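Local coordinates for putative mRNA export protein (Chaetomium thermophilum, PDB 4WP2) that probably takes part in exporting mRNA from the nucleus to the cytoplasm, the chain being its C-terminal UBA (TAP-C) domain, at residues L40-F43 against E44-A48; A48-P52 against E53-S57; I10-V13 against S14-G18. All coordinates share one frame; numbering follows the deposited sequence.

Contact 1. Residues L40-F43 against E44-A48; sequences LQSF and EQQKA
The ring of Phe-43 lies under CB of Lys-47, one helical turn further on. This is a CH-pi contact in the last part of helix 36-46, the last helix of a UBA-type domain, and the 3-10 turn that follows. Lys-47 CB sits 4.3 Å from the centroid of the Phe-43 ring, 19° off the ring normal and offset toward the rim. Phe-43 has its CG anti to the backbone N (chi1 172°), beside the carbonyl carbon, on the side where Lys-47 CB comes round. The two side chains cross at about a right angle. The same ring also packs against Thr-17 of helix 2-17, Met-19, Phe-55 and Val-61. Putting an alanine in place of Phe-43 would probably open a gap among these residues and leave Lys-47 CB without its aromatic partner. Gln-46 N donates to Ser-42 O at 3.1 Å and weakly to Phe-43 O. One water donates both to Ser-42 OG and to Gln-45 OE1; Ser-42 OG is also hydrogen-bonded to Leu-38 O. The Lys-47 chain, bent at chi3 and chi4, turns back toward Glu-44. Lys-47 NZ hydrogen-bonds Glu-44 O at 2.7 Å, in the carbonyl plane, on a lone pair.

Contact 2. Residues A48-P52 against E53-S57; sequences ANVPP and EAFIS
Val-50 makes the closely packed, apolar side of this turn, where it and Ala-54 are buried. Val-50 CG1 lies 3.6 Å from Phe-55 CE1 and 3.8 Å from Ala-54 CB. With CG1 anti to the backbone N (chi1 176°), beside the carbonyl carbon, this methyl faces both Ala-54 and Phe-55. The Val-50 and Phe-55 side chains cross at about a right angle. Pro-52 O lies in the plane of the Phe-55 ring, at its edge, 3.6 Å from Phe-55 CD1. Tyr-23 of helix 21-25 packs on Val-50, Pro-51 and Ala-54, while Met-19 touches Val-50 and Phe-55. The turn belongs to the tail that follows helix 36-46 in this UBA-type domain. It is a short 3-10 turn with two successive i to i+3 bonds. Ala-54 N donates to Pro-51 O at 3.0 Å, and Phe-55 N donates to Pro-52 O at 3.2 Å. The other side is open to solvent, with Pro-52 and Glu-53 exposed. Glu-53, bent at chi2, folds its carboxylate back over the ring carbons of the two prolines. Glu-53 OE2 comes to 3.3 Å from Pro-51 CB, and Glu-53 OE1 lies 3.6 Å from Pro-52 CD.

Contact 3. Residues I10-V13 against S14-G18; sequences IAEV and SRRTG
Ile-10 starts the series through its carbonyl O, which accepts from Ser-14 N one turn later. Ala-11 O does the same for Arg-15 N. These are the regular bonds of an alpha helix, here the last turns of helix 2-17. Glu-12 adds an i to i+3 salt bridge with Arg-15. The arginine grips side-on with two nitrogens, one to each carboxylate oxygen. NH2 of Arg-15 meets Glu-12 OE2 at 2.6 Å on the syn side, somewhat out of the carboxylate plane. NE of Arg-15 reaches Glu-12 OE1 at 3.2 Å and 169°, with OE1 in the guanidinium plane but approached from above the carboxylate plane. The Glu-12 chain bends at chi2 (65°) to bring its carboxylate beside Arg-15, and the two flat groups are turned 51° apart. Val-13 ends the walk with a carbonyl O gripped twice, by Thr-17 N at 2.9 Å and Thr-17 OG1 at 2.8 Å. Thr-17 OG1 is also hydrogen-bonded to Met-19 N. Val-13 CG1 rests 4.0 Å from Thr-17 CG2. Gly-18 then leaves the helix with positive phi. Around this end, Val-13 and Ser-14 pack on Ser-24 of helix 21-25. Helix 36-46 covers another side, with Leu-36 on Val-13 and Leu-40 on Arg-16 and Thr-17.

From the N terminus, contact 3 comes first and finishes helix 2-17. The chain then passes through helix 21-25 to helix 36-46, where contact 1 lies. Contact 2 follows directly and shares Ala-48 with it. The three are in series; none nests within or crosses another. Each closes only a short local turn. Longer links join them. Side chains of contact 1 bring helix 36-46 against the end of helix 2-17 in contact 3. The tail in contact 2 folds back onto the ring of Phe-43. Gly-18 O probably accepts hydrogen bonds from Ile-56 N and Ser-57 N, tying that tail to the end of helix 2-17.

Contact 1. Residues L40-F43 against E44-A48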
# COMPACT_ATOMS: atom_id res chain seq x y z
N LEU A 40 -42.48 -7.51 18.83
CA LEU A 40 -42.49 -8.73 19.64
C LEU A 40 -43.75 -8.83 20.48
O LEU A 40 -44.29 -9.92 20.66
CB LEU A 40 -41.25 -8.78 20.54
CG LEU A 40 -39.93 -8.98 19.81
CD1 LEU A 40 -38.75 -8.87 20.78
CD2 LEU A 40 -39.93 -10.34 19.11
N GLN A 41 -44.19 -7.69 20.99
CA GLN A 41 -45.44 -7.59 21.73
C GLN A 41 -46.63 -8.05 20.88
O GLN A 41 -47.51 -8.75 21.35
CB GLN A 41 -45.62 -6.16 22.22
CG GLN A 41 -46.86 -5.92 23.06
CD GLN A 41 -47.00 -4.46 23.44
OE1 GLN A 41 -47.73 -3.70 22.80
NE2 GLN A 41 -46.30 -4.06 24.50
N SER A 42 -46.65 -7.63 19.62
CA SER A 42 -47.72 -8.05 18.71
C SER A 42 -47.69 -9.55 18.48
O SER A 42 -48.73 -10.20 18.43
CB SER A 42 -47.61 -7.32 17.37
OG SER A 42 -47.68 -5.92 17.56
N PHE A 43 -46.49 -10.11 18.36
CA PHE A 43 -46.37 -11.56 18.21
C PHE A 43 -46.96 -12.29 19.42
O PHE A 43 -47.70 -13.28 19.26
CB PHE A 43 -44.92 -11.97 18.02
CG PHE A 43 -44.73 -13.46 18.05
CD1 PHE A 43 -45.07 -14.23 16.95
CD2 PHE A 43 -44.26 -14.09 19.18
CE1 PHE A 43 -44.91 -15.61 16.98
CE2 PHE A 43 -44.10 -15.47 19.21
CZ PHE A 43 -44.43 -16.22 18.11
N GLU A 44 -46.60 -11.84 20.62
CA GLU A 44 -47.06 -12.49 21.84
C GLU A 44 -48.58 -12.57 21.93
O GLU A 44 -49.13 -13.58 22.37
CB GLU A 44 -46.53 -11.75 23.07
CG GLU A 44 -45.03 -11.87 23.29
CD GLU A 44 -44.53 -10.97 24.39
OE1 GLU A 44 -45.37 -10.49 25.20
OE2 GLU A 44 -43.31 -10.72 24.46
N GLN A 45 -49.25 -11.51 21.51
CA GLN A 45 -50.71 -11.47 21.58
C GLN A 45 -51.36 -12.28 20.47
O GLN A 45 -52.44 -12.85 20.66
CB GLN A 45 -51.22 -10.03 21.53
CG GLN A 45 -50.81 -9.17 22.72
CD GLN A 45 -51.19 -7.70 22.54
OE1 GLN A 45 -50.44 -6.91 21.96
NE2 GLN A 45 -52.36 -7.33 23.05
N GLN A 46 -50.71 -12.35 19.31
CA GLN A 46 -51.32 -12.90 18.11
C GLN A 46 -50.75 -14.26 17.65
O GLN A 46 -51.07 -14.72 16.55
CB GLN A 46 -51.20 -11.90 16.97
CG GLN A 46 -51.84 -10.56 17.30
CD GLN A 46 -51.55 -9.49 16.27
OE1 GLN A 46 -51.52 -9.76 15.07
NE2 GLN A 46 -51.24 -8.30 16.74
N LYS A 47 -49.89 -14.86 18.47
CA LYS A 47 -49.17 -16.08 18.08
C LYS A 47 -50.12 -17.18 17.61
O LYS A 47 -49.80 -17.94 16.69
CB LYS A 47 -48.33 -16.60 19.24
CG LYS A 47 -49.14 -16.90 20.51
CD LYS A 47 -48.27 -17.35 21.67
CE LYS A 47 -47.35 -16.26 22.17
NZ LYS A 47 -47.82 -15.72 23.48
N ALA A 48 -51.29 -17.24 18.24
CA ALA A 48 -52.28 -18.27 17.95
C ALA A 48 -52.74 -18.25 16.49
O ALA A 48 -53.24 -19.25 15.99
CB ALA A 48 -53.47 -18.11 18.88
O HOH W 1 -49.75 -5.04 19.81

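Contact 2. Residues A48-P52 against E53-S57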
# COMPACT_ATOMS: atom_id res chain seq x y z
N ALA A 48 -51.29 -17.24 18.24
CA ALA A 48 -52.28 -18.27 17.95
C ALA A 48 -52.74 -18.25 16.49
O ALA A 48 -53.24 -19.25 15.99
CB ALA A 48 -53.47 -18.11 18.88
N ASN A 49 -52.59 -17.11 15.82
CA ASN A 49 -53.06 -16.97 14.44
C ASN A 49 -51.96 -17.13 13.39
O ASN A 49 -52.24 -17.01 12.20
CB ASN A 49 -53.75 -15.61 14.26
CG ASN A 49 -54.92 -15.42 15.20
OD1 ASN A 49 -55.96 -16.06 15.06
ND2 ASN A 49 -54.77 -14.50 16.16
N VAL A 50 -50.73 -17.38 13.82
CA VAL A 50 -49.64 -17.61 12.88
C VAL A 50 -49.64 -19.07 12.45
O VAL A 50 -49.66 -19.95 13.30
CB VAL A 50 -48.26 -17.24 13.48
CG1 VAL A 50 -47.12 -17.59 12.50
CG2 VAL A 50 -48.21 -15.77 13.85
N PRO A 51 -49.63 -19.34 11.13
CA PRO A 51 -49.66 -20.75 10.73
C PRO A 51 -48.44 -21.52 11.22
O PRO A 51 -47.34 -20.98 11.21
CB PRO A 51 -49.68 -20.68 9.20
CG PRO A 51 -49.22 -19.31 8.85
CD PRO A 51 -49.62 -18.43 9.98
N PRO A 52 -48.62 -22.79 11.63
CA PRO A 52 -47.48 -23.55 12.17
C PRO A 52 -46.34 -23.72 11.18
O PRO A 52 -45.19 -23.79 11.60
CB PRO A 52 -48.10 -24.91 12.53
CG PRO A 52 -49.42 -24.96 11.82
CD PRO A 52 -49.88 -23.55 11.70
N GLU A 53 -46.65 -23.77 9.88
CA GLU A 53 -45.62 -23.95 8.86
C GLU A 53 -44.66 -22.75 8.77
O GLU A 53 -43.57 -22.86 8.21
CB GLU A 53 -46.26 -24.23 7.50
CG GLU A 53 -47.16 -23.14 6.96
CD GLU A 53 -48.63 -23.34 7.31
OE1 GLU A 53 -48.93 -24.11 8.24
OE2 GLU A 53 -49.48 -22.73 6.63
N ALA A 54 -45.07 -21.62 9.32
CA ALA A 54 -44.27 -20.40 9.28
C ALA A 54 -43.06 -20.47 10.22
O ALA A 54 -42.17 -19.63 10.16
CB ALA A 54 -45.13 -19.20 9.63
N PHE A 55 -43.03 -21.48 11.10
CA PHE A 55 -42.00 -21.59 12.14
C PHE A 55 -40.79 -22.41 11.69
O PHE A 55 -40.92 -23.57 11.32
CB PHE A 55 -42.60 -22.17 13.41
CG PHE A 55 -43.46 -21.20 14.17
CD1 PHE A 55 -44.81 -21.07 13.86
CD2 PHE A 55 -42.93 -20.41 15.17
CE1 PHE A 55 -45.60 -20.17 14.54
CE2 PHE A 55 -43.73 -19.51 15.86
CZ PHE A 55 -45.06 -19.39 15.55
N ILE A 56 -39.62 -21.76 11.65
CA ILE A 56 -38.38 -22.44 11.27
C ILE A 56 -37.33 -22.62 12.38
O ILE A 56 -36.26 -23.21 12.14
CB ILE A 56 -37.70 -21.66 10.12
CG1 ILE A 56 -37.42 -20.22 10.56
CG2 ILE A 56 -38.59 -21.70 8.88
CD1 ILE A 56 -36.74 -19.37 9.51
N SER A 57 -37.60 -22.11 13.58
CA SER A 57 -36.67 -22.27 14.70
C SER A 57 -37.42 -22.20 16.03
O SER A 57 -38.62 -21.96 16.06
CB SER A 57 -35.53 -21.24 14.64
OG SER A 57 -36.01 -19.92 14.74

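Contact 3. Residues I10-V13 against S14-G18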
# COMPACT_ATOMS: atom_id res chain seq x y z
N ILE A 10 -35.58 -7.77 11.05
CA ILE A 10 -36.29 -8.99 10.68
C ILE A 10 -35.58 -10.22 11.25
O ILE A 10 -36.22 -11.12 11.81
CB ILE A 10 -36.40 -9.15 9.13
CG1 ILE A 10 -37.30 -8.07 8.52
CG2 ILE A 10 -36.95 -10.54 8.76
CD1 ILE A 10 -37.25 -8.02 6.99
N ALA A 11 -34.26 -10.24 11.11
CA ALA A 11 -33.46 -11.37 11.58
C ALA A 11 -33.62 -11.55 13.08
O ALA A 11 -33.71 -12.68 13.57
CB ALA A 11 -31.98 -11.17 11.23
N GLU A 12 -33.69 -10.44 13.82
CA GLU A 12 -33.82 -10.51 15.26
C GLU A 12 -35.19 -11.03 15.68
O GLU A 12 -35.30 -11.84 16.61
CB GLU A 12 -33.56 -9.16 15.91
CG GLU A 12 -33.62 -9.21 17.43
CD GLU A 12 -32.52 -10.06 18.04
OE1 GLU A 12 -31.61 -10.51 17.32
OE2 GLU A 12 -32.59 -10.32 19.26
N VAL A 13 -36.24 -10.56 15.01
CA VAL A 13 -37.59 -11.04 15.30
C VAL A 13 -37.67 -12.54 15.01
O VAL A 13 -38.26 -13.29 15.79
CB VAL A 13 -38.65 -10.28 14.49
CG1 VAL A 13 -40.01 -10.96 14.56
CG2 VAL A 13 -38.77 -8.84 14.99
N SER A 14 -37.07 -12.97 13.91
CA SER A 14 -37.06 -14.38 13.53
C SER A 14 -36.35 -15.22 14.60
O SER A 14 -36.82 -16.29 14.98
CB SER A 14 -36.38 -14.56 12.17
OG SER A 14 -36.30 -15.93 11.81
N ARG A 15 -35.21 -14.72 15.07
CA ARG A 15 -34.43 -15.42 16.09
C ARG A 15 -35.24 -15.58 17.38
O ARG A 15 -35.20 -16.64 18.01
CB ARG A 15 -33.13 -14.66 16.37
CG ARG A 15 -32.19 -15.38 17.32
CD ARG A 15 -30.94 -14.58 17.62
NE ARG A 15 -31.22 -13.42 18.47
CZ ARG A 15 -31.46 -13.50 19.78
NH1 ARG A 15 -31.48 -14.68 20.39
NH2 ARG A 15 -31.69 -12.40 20.48
N ARG A 16 -35.94 -14.52 17.77
CA ARG A 16 -36.67 -14.52 19.03
C ARG A 16 -37.99 -15.32 18.96
O ARG A 16 -38.33 -16.03 19.91
CB ARG A 16 -36.99 -13.08 19.45
CG ARG A 16 -35.79 -12.29 19.94
CD ARG A 16 -35.33 -12.73 21.32
NE ARG A 16 -36.28 -12.33 22.35
CZ ARG A 16 -36.40 -11.10 22.84
NH1 ARG A 16 -35.64 -10.12 22.36
NH2 ARG A 16 -37.29 -10.85 23.78
N THR A 17 -38.71 -15.21 17.85
CA THR A 17 -40.05 -15.80 17.74
C THR A 17 -40.07 -17.18 17.10
O THR A 17 -41.02 -17.94 17.31
CB THR A 17 -41.01 -14.91 16.92
OG1 THR A 17 -40.58 -14.87 15.55
CG2 THR A 17 -41.07 -13.50 17.49
N GLY A 18 -39.06 -17.49 16.30
CA GLY A 18 -39.02 -18.74 15.57
C GLY A 18 -39.71 -18.68 14.22
O GLY A 18 -39.70 -19.66 13.47